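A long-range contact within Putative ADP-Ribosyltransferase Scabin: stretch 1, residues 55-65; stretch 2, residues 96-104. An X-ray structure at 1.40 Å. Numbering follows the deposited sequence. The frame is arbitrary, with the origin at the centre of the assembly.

Stretch 1, residues 55-65: PRVDVERITPD
Stretch 2 (96-104) VIDGQYDIE

Two loop-rich stretches, whose touching residues are at least 35 apart in sequence, meet over 659 Å² of buried surface, summed over both sides. They run in the same sense: Val57 lies by Val96 (CA to CA 5.2 Å), Ile62 by Tyr101 (CA to CA 5.2 Å) and Thr63 by Asp102 (CA to CA 4.7 Å). The last pair forms a single beta bridge, in which Ile103 N donates to Thr63 O at 2.9 Å and Thr63 N donates weakly to Tyr101 O at 3.4 Å. Thr63 is extended (-133/148), and a cis peptide bond precedes Pro64.

Tyr101 is the centrepiece. Its CB points toward stretch 1, and chi1 of -89° with chi2 of 79° carries the ring against Val57 and Arg61, with its hydroxyl near Asp58. Its hydroxyl accepts from Asp58 N (N to OH 3.1 Å) and donates to Val96 O (OH to O 2.7 Å), so one group ties the backbone of Asp58 to the start of its own stretch. Arg61 CB sits over one ring face, 3.9 Å from the centroid, while Val57 CG2 packs 4.0 Å from Tyr101 CE2.

Arg61 (m, t, p, chi4 -165°) extends along stretch 2, its guanidinium laying one face over Tyr101 CE1. In this pose Arg61 NH1 and Arg61 NH2 both donate to Ile97 O, at 2.9 and 3.3 Å. Arg56 (m, t, m, chi4 164°) lays one guanidinium face over apolar atoms of stretch 2, with NH2 3.6 Å from Val96 CG2 and NH1 3.9 Å from Ile97 CD1.

At the other end, Thr63 in the p rotamer donates from OG1 to Asp102 OD1 at 2.8 Å. The t rotamer of Asp102, with chi2 of 74°, serves this bond while its side chain also caps the following helix. Nearby in sequence, Ile62 (m, t) and Ile103 (m, t) meet through Ile62 CG2 and Ile103 CD1 at 3.6 Å.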

# COMPACT_ATOMS: atom_id res chain seq x y z
N PRO A 55 -3.65 -7.74 -12.62
CA PRO A 55 -2.38 -8.01 -13.31
C PRO A 55 -2.27 -7.35 -14.67
O PRO A 55 -1.22 -7.50 -15.32
CB PRO A 55 -2.37 -9.54 -13.42
CG PRO A 55 -3.81 -9.92 -13.46
CD PRO A 55 -4.51 -8.94 -12.57
N ARG A 56 -3.29 -6.63 -15.13
CA ARG A 56 -3.15 -5.93 -16.40
C ARG A 56 -2.20 -4.75 -16.30
O ARG A 56 -1.91 -4.12 -17.33
CB ARG A 56 -4.51 -5.44 -16.89
CG ARG A 56 -5.52 -6.54 -17.13
CD ARG A 56 -6.87 -5.94 -17.48
NE ARG A 56 -7.39 -5.10 -16.40
CZ ARG A 56 -8.38 -4.22 -16.55
NH1 ARG A 56 -8.97 -4.06 -17.73
NH2 ARG A 56 -8.77 -3.51 -15.51
N VAL A 57 -1.72 -4.41 -15.11
CA VAL A 57 -0.81 -3.29 -14.98
C VAL A 57 0.41 -3.53 -15.85
O VAL A 57 0.91 -4.66 -15.97
CB VAL A 57 -0.42 -3.07 -13.51
CG1 VAL A 57 0.25 -4.32 -12.91
CG2 VAL A 57 0.46 -1.84 -13.38
N ASP A 58 0.91 -2.47 -16.47
CA ASP A 58 2.02 -2.54 -17.40
C ASP A 58 3.25 -1.92 -16.74
O ASP A 58 3.43 -0.70 -16.76
CB ASP A 58 1.67 -1.82 -18.70
CG ASP A 58 2.80 -1.87 -19.71
OD1 ASP A 58 3.82 -2.53 -19.42
OD2 ASP A 58 2.65 -1.26 -20.79
N VAL A 59 4.12 -2.78 -16.21
CA VAL A 59 5.30 -2.34 -15.46
C VAL A 59 6.21 -1.48 -16.33
O VAL A 59 6.91 -0.60 -15.82
CB VAL A 59 6.03 -3.56 -14.88
CG1 VAL A 59 7.42 -3.19 -14.38
CG2 VAL A 59 5.21 -4.18 -13.77
N GLU A 60 6.24 -1.73 -17.64
CA GLU A 60 7.15 -0.98 -18.49
C GLU A 60 6.73 0.48 -18.63
O GLU A 60 7.54 1.30 -19.08
CB GLU A 60 7.27 -1.65 -19.86
CG GLU A 60 8.01 -2.98 -19.80
CD GLU A 60 8.07 -3.70 -21.14
OE1 GLU A 60 7.63 -3.12 -22.16
OE2 GLU A 60 8.54 -4.86 -21.17
N ARG A 61 5.50 0.83 -18.26
CA ARG A 61 5.02 2.20 -18.35
C ARG A 61 5.28 3.01 -17.09
O ARG A 61 5.01 4.21 -17.08
CB ARG A 61 3.53 2.21 -18.66
CG ARG A 61 3.22 1.79 -20.09
CD ARG A 61 1.72 1.66 -20.32
NE ARG A 61 1.02 2.92 -20.11
CZ ARG A 61 -0.30 3.02 -19.96
NH1 ARG A 61 -1.06 1.93 -20.01
NH2 ARG A 61 -0.86 4.21 -19.77
N ILE A 62 5.80 2.39 -16.04
CA ILE A 62 6.10 3.13 -14.82
C ILE A 62 7.22 4.11 -15.11
O ILE A 62 8.24 3.76 -15.71
CB ILE A 62 6.50 2.17 -13.68
CG1 ILE A 62 5.35 1.24 -13.33
CG2 ILE A 62 6.94 2.96 -12.46
CD1 ILE A 62 5.77 0.07 -12.47
N THR A 63 7.03 5.36 -14.68
CA THR A 63 8.07 6.36 -14.76
C THR A 63 8.16 7.09 -13.43
O THR A 63 7.16 7.21 -12.73
CB THR A 63 7.83 7.39 -15.91
OG1 THR A 63 6.56 8.04 -15.76
CG2 THR A 63 7.87 6.70 -17.26
N PRO A 64 9.35 7.54 -13.05
CA PRO A 64 10.64 7.18 -13.64
C PRO A 64 10.96 5.72 -13.32
O PRO A 64 10.12 5.04 -12.72
CB PRO A 64 11.63 8.12 -12.95
CG PRO A 64 11.00 8.45 -11.67
CD PRO A 64 9.52 8.44 -11.89
N ASP A 65 12.14 5.25 -13.70
CA ASP A 65 12.50 3.86 -13.46
C ASP A 65 12.27 3.51 -11.98
O ASP A 65 12.83 4.19 -11.10
CB ASP A 65 13.95 3.62 -13.84
CG ASP A 65 14.18 3.65 -15.34
OD1 ASP A 65 13.23 3.34 -16.09
OD2 ASP A 65 15.30 3.97 -15.77
N VAL A 96 -5.72 1.01 -14.32
CA VAL A 96 -4.49 0.41 -14.85
C VAL A 96 -4.32 0.62 -16.34
O VAL A 96 -3.23 0.35 -16.87
CB VAL A 96 -4.38 -1.11 -14.63
CG1 VAL A 96 -4.11 -1.43 -13.17
CG2 VAL A 96 -5.64 -1.84 -15.11
N ILE A 97 -5.35 1.08 -17.05
CA ILE A 97 -5.27 1.19 -18.50
C ILE A 97 -4.83 2.60 -18.87
O ILE A 97 -3.82 2.78 -19.57
CB ILE A 97 -6.62 0.84 -19.15
CG1 ILE A 97 -7.11 -0.53 -18.68
CG2 ILE A 97 -6.49 0.88 -20.67
CD1 ILE A 97 -6.16 -1.67 -18.97
N ASP A 98 -5.58 3.60 -18.41
CA ASP A 98 -5.35 4.99 -18.80
C ASP A 98 -4.95 5.88 -17.63
O ASP A 98 -4.85 7.10 -17.80
CB ASP A 98 -6.60 5.54 -19.50
CG ASP A 98 -7.03 4.68 -20.66
OD1 ASP A 98 -6.26 4.57 -21.63
OD2 ASP A 98 -8.15 4.12 -20.61
N GLY A 99 -4.69 5.31 -16.46
CA GLY A 99 -4.32 6.10 -15.32
C GLY A 99 -2.92 6.69 -15.46
O GLY A 99 -2.17 6.43 -16.40
N GLN A 100 -2.57 7.49 -14.46
CA GLN A 100 -1.29 8.21 -14.41
C GLN A 100 -0.20 7.25 -13.95
O GLN A 100 -0.09 6.96 -12.76
CB GLN A 100 -1.43 9.37 -13.44
CG GLN A 100 -0.17 10.20 -13.24
CD GLN A 100 0.36 10.73 -14.54
OE1 GLN A 100 1.26 10.16 -15.16
NE2 GLN A 100 -0.22 11.83 -15.01
N TYR A 101 0.64 6.80 -14.88
CA TYR A 101 1.76 5.93 -14.55
C TYR A 101 2.97 6.69 -14.03
O TYR A 101 3.89 6.07 -13.49
CB TYR A 101 2.17 5.10 -15.77
CG TYR A 101 1.44 3.79 -15.87
CD1 TYR A 101 0.14 3.74 -16.36
CD2 TYR A 101 2.02 2.60 -15.46
CE1 TYR A 101 -0.54 2.54 -16.45
CE2 TYR A 101 1.35 1.40 -15.55
CZ TYR A 101 0.06 1.37 -16.04
OH TYR A 101 -0.63 0.19 -16.14
N ASP A 102 3.02 8.02 -14.17
CA ASP A 102 4.15 8.76 -13.63
C ASP A 102 3.99 8.94 -12.13
O ASP A 102 3.00 9.53 -11.67
CB ASP A 102 4.36 10.11 -14.30
CG ASP A 102 5.61 10.79 -13.79
OD1 ASP A 102 6.72 10.34 -14.17
OD2 ASP A 102 5.49 11.73 -12.98
N ILE A 103 4.97 8.46 -11.38
CA ILE A 103 4.84 8.41 -9.92
C ILE A 103 4.84 9.81 -9.33
O ILE A 103 4.03 10.12 -8.44
CB ILE A 103 5.95 7.54 -9.33
CG1 ILE A 103 5.62 6.07 -9.62
CG2 ILE A 103 6.08 7.77 -7.82
CD1 ILE A 103 6.79 5.21 -9.63
N GLU A 104 5.76 10.67 -9.78
CA GLU A 104 5.81 12.03 -9.25
C GLU A 104 4.49 12.75 -9.49
O GLU A 104 3.98 13.44 -8.60
CB GLU A 104 6.97 12.78 -9.90
CG GLU A 104 7.43 13.99 -9.14
CD GLU A 104 8.54 14.75 -9.85
OE1 GLU A 104 8.88 14.44 -11.03
OE2 GLU A 104 9.06 15.70 -9.22